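Long-range contact in Ras-3 from Cryphonectria parasitica (Cryphonectria parasitica, PDB 4KU4), which is a small Ras-family protein of the P-loop NTPase clan, modelled with guanosine-5'-diphosphate and magnesium ions: residues 13-18 with 85-90. Residues are numbered along the deposited sequence; the frame is centred on the assembly and turned at random.
Sequences ITDKIA and QNELFV
Strands 15-20 and 88-94 are parallel neighbours in the central sheet of the Ras fold, where Ile17 pairs with Leu88 and Ala18 with Phe89. Ala18 N gives its hydrogen to Leu88 O at 2.9 Å, and Val90 N returns one to Ala18 O, nearly straight. Two residues earlier, Lys16 O takes two hydrogens. Leu88 N meets it in the carbonyl plane at 3.1 Å, while Glu87 N comes in tilted 25° from that plane. Ile17 and Leu88 share one face of the sheet. There Ile17 CG2 touches Val90 CG2 at 3.7 Å, and Ile17 CG1 packs on Leu88 CB. Helix 182-196 covers this face over Leu88 and Val90. Ala18 and Phe89 point to the other face, where Phe89 also meets helix 98-118, and Ala18 CB lies 3.8 Å from Phe89 CE1. Asn86 also reaches this side. Its CG stands beside its own backbone N (chi1 -72°), and ND2 comes within 3.5 Å of Ala18 CB. That amide nitrogen is bonded to Trp82 O, which ties the end of helix 77-84 to the strand pair. At the start of the pair, Asp15 OD1 and Glu87 OE1 approach to 3.0 Å with their carboxylate planes 21° apart. One water bridges Lys16 N to Glu87 OE1, and Thr14 OG1 donates to Asp15 OD2 from above the carboxylate plane. Asp193 adds a further acidic group near Glu87 OE2. Such a cluster of acids would probably raise the affinity for a proton on one of them, whereas the four direct hydrogen bonds between the two segments all join backbone groups.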
loop_
_atom_site.group_PDB
_atom_site.type_symbol
_atom_site.label_atom_id
_atom_site.label_comp_id
_atom_site.label_asym_id
_atom_site.label_seq_id
_atom_site.Cartn_x
_atom_site.Cartn_y
_atom_site.Cartn_z
ATOM N N ILE A 13 -8.023 -7.250 -15.320
ATOM C CA ILE A 13 -7.390 -6.413 -14.314
ATOM C C ILE A 13 -7.781 -4.968 -14.543
ATOM O O ILE A 13 -7.689 -4.466 -15.659
ATOM C CB ILE A 13 -5.864 -6.572 -14.380
ATOM C CG1 ILE A 13 -5.490 -8.003 -14.016
ATOM C CG2 ILE A 13 -5.173 -5.595 -13.445
ATOM C CD1 ILE A 13 -6.058 -8.444 -12.693
ATOM N N THR A 14 -8.243 -4.300 -13.489
ATOM C CA THR A 14 -8.650 -2.916 -13.613
ATOM C C THR A 14 -7.650 -1.943 -12.980
ATOM O O THR A 14 -7.577 -0.782 -13.376
ATOM C CB THR A 14 -10.022 -2.699 -12.972
ATOM O OG1 THR A 14 -9.942 -3.027 -11.583
ATOM C CG2 THR A 14 -11.048 -3.602 -13.629
ATOM N N ASP A 15 -6.887 -2.419 -12.003
ATOM C CA ASP A 15 -5.965 -1.548 -11.262
ATOM C C ASP A 15 -4.675 -2.248 -10.859
ATOM O O ASP A 15 -4.703 -3.348 -10.306
ATOM C CB ASP A 15 -6.653 -1.007 -10.015
ATOM C CG ASP A 15 -7.838 -0.137 -10.343
ATOM O OD1 ASP A 15 -7.622 1.054 -10.675
ATOM O OD2 ASP A 15 -8.982 -0.638 -10.253
ATOM N N LYS A 16 -3.547 -1.588 -11.105
ATOM C CA LYS A 16 -2.245 -2.150 -10.765
ATOM C C LYS A 16 -1.671 -1.411 -9.575
ATOM O O LYS A 16 -1.353 -0.230 -9.665
ATOM C CB LYS A 16 -1.290 -2.048 -11.963
ATOM C CG LYS A 16 -1.611 -2.992 -13.110
ATOM C CD LYS A 16 -1.068 -2.446 -14.415
ATOM C CE LYS A 16 -1.182 -3.448 -15.555
ATOM N NZ LYS A 16 -1.031 -2.788 -16.898
ATOM N N ILE A 17 -1.544 -2.108 -8.455
ATOM C CA ILE A 17 -1.028 -1.520 -7.238
ATOM C C ILE A 17 0.316 -2.140 -6.870
ATOM O O ILE A 17 0.475 -3.363 -6.930
ATOM C CB ILE A 17 -1.984 -1.791 -6.070
ATOM C CG1 ILE A 17 -3.412 -1.391 -6.446
ATOM C CG2 ILE A 17 -1.507 -1.066 -4.854
ATOM C CD1 ILE A 17 -4.433 -1.729 -5.390
ATOM N N ALA A 18 1.282 -1.306 -6.481
ATOM C CA ALA A 18 2.535 -1.834 -5.947
ATOM C C ALA A 18 2.646 -1.659 -4.418
ATOM O O ALA A 18 2.303 -0.613 -3.882
ATOM C CB ALA A 18 3.752 -1.222 -6.678
ATOM N N GLN A 85 5.715 0.519 -13.498
ATOM C CA GLN A 85 4.749 -0.472 -13.977
ATOM C C GLN A 85 3.477 -0.570 -13.137
ATOM O O GLN A 85 2.671 -1.475 -13.341
ATOM C CB GLN A 85 5.411 -1.843 -14.100
ATOM C CG GLN A 85 6.491 -1.877 -15.171
ATOM C CD GLN A 85 7.397 -3.094 -15.074
ATOM O OE1 GLN A 85 8.354 -3.222 -15.840
ATOM N NE2 GLN A 85 7.105 -3.989 -14.132
ATOM N N ASN A 86 3.298 0.357 -12.204
ATOM C CA ASN A 86 2.074 0.386 -11.401
ATOM C C ASN A 86 1.437 1.780 -11.343
ATOM O O ASN A 86 2.120 2.794 -11.498
ATOM C CB ASN A 86 2.330 -0.164 -9.994
ATOM C CG ASN A 86 2.524 -1.660 -9.984
ATOM O OD1 ASN A 86 1.555 -2.431 -9.933
ATOM N ND2 ASN A 86 3.772 -2.087 -10.019
ATOM N N GLU A 87 0.125 1.824 -11.120
ATOM C CA GLU A 87 -0.637 3.074 -11.116
ATOM C C GLU A 87 -0.837 3.620 -9.698
ATOM O O GLU A 87 -0.817 4.830 -9.477
ATOM C CB GLU A 87 -2.009 2.869 -11.800
ATOM C CG GLU A 87 -3.148 3.748 -11.240
ATOM C CD GLU A 87 -4.559 3.480 -11.833
ATOM O OE1 GLU A 87 -5.110 2.347 -11.693
ATOM O OE2 GLU A 87 -5.142 4.433 -12.407
ATOM N N LEU A 88 -1.032 2.715 -8.744
ATOM C CA LEU A 88 -1.386 3.092 -7.389
ATOM C C LEU A 88 -0.415 2.425 -6.438
ATOM O O LEU A 88 0.157 1.387 -6.763
ATOM C CB LEU A 88 -2.806 2.636 -7.069
ATOM C CG LEU A 88 -3.871 2.971 -8.112
ATOM C CD1 LEU A 88 -5.167 2.196 -7.860
ATOM C CD2 LEU A 88 -4.138 4.480 -8.166
ATOM N N PHE A 89 -0.255 3.006 -5.253
ATOM C CA PHE A 89 0.774 2.582 -4.324
ATOM C C PHE A 89 0.345 2.490 -2.873
ATOM O O PHE A 89 -0.324 3.374 -2.339
ATOM C CB PHE A 89 1.988 3.512 -4.444
ATOM C CG PHE A 89 2.621 3.485 -5.801
ATOM C CD1 PHE A 89 3.632 2.581 -6.087
ATOM C CD2 PHE A 89 2.176 4.331 -6.802
ATOM C CE1 PHE A 89 4.213 2.531 -7.340
ATOM C CE2 PHE A 89 2.754 4.292 -8.063
ATOM C CZ PHE A 89 3.772 3.377 -8.331
ATOM N N VAL A 90 0.755 1.399 -2.245
ATOM C CA VAL A 90 0.551 1.198 -0.831
ATOM C C VAL A 90 1.933 1.139 -0.200
ATOM O O VAL A 90 2.686 0.189 -0.428
ATOM C CB VAL A 90 -0.202 -0.104 -0.578
ATOM C CG1 VAL A 90 -0.398 -0.326 0.923
ATOM C CG2 VAL A 90 -1.556 -0.088 -1.318
HETATM O O HOH W 1 -3.751 0.359 -13.147
#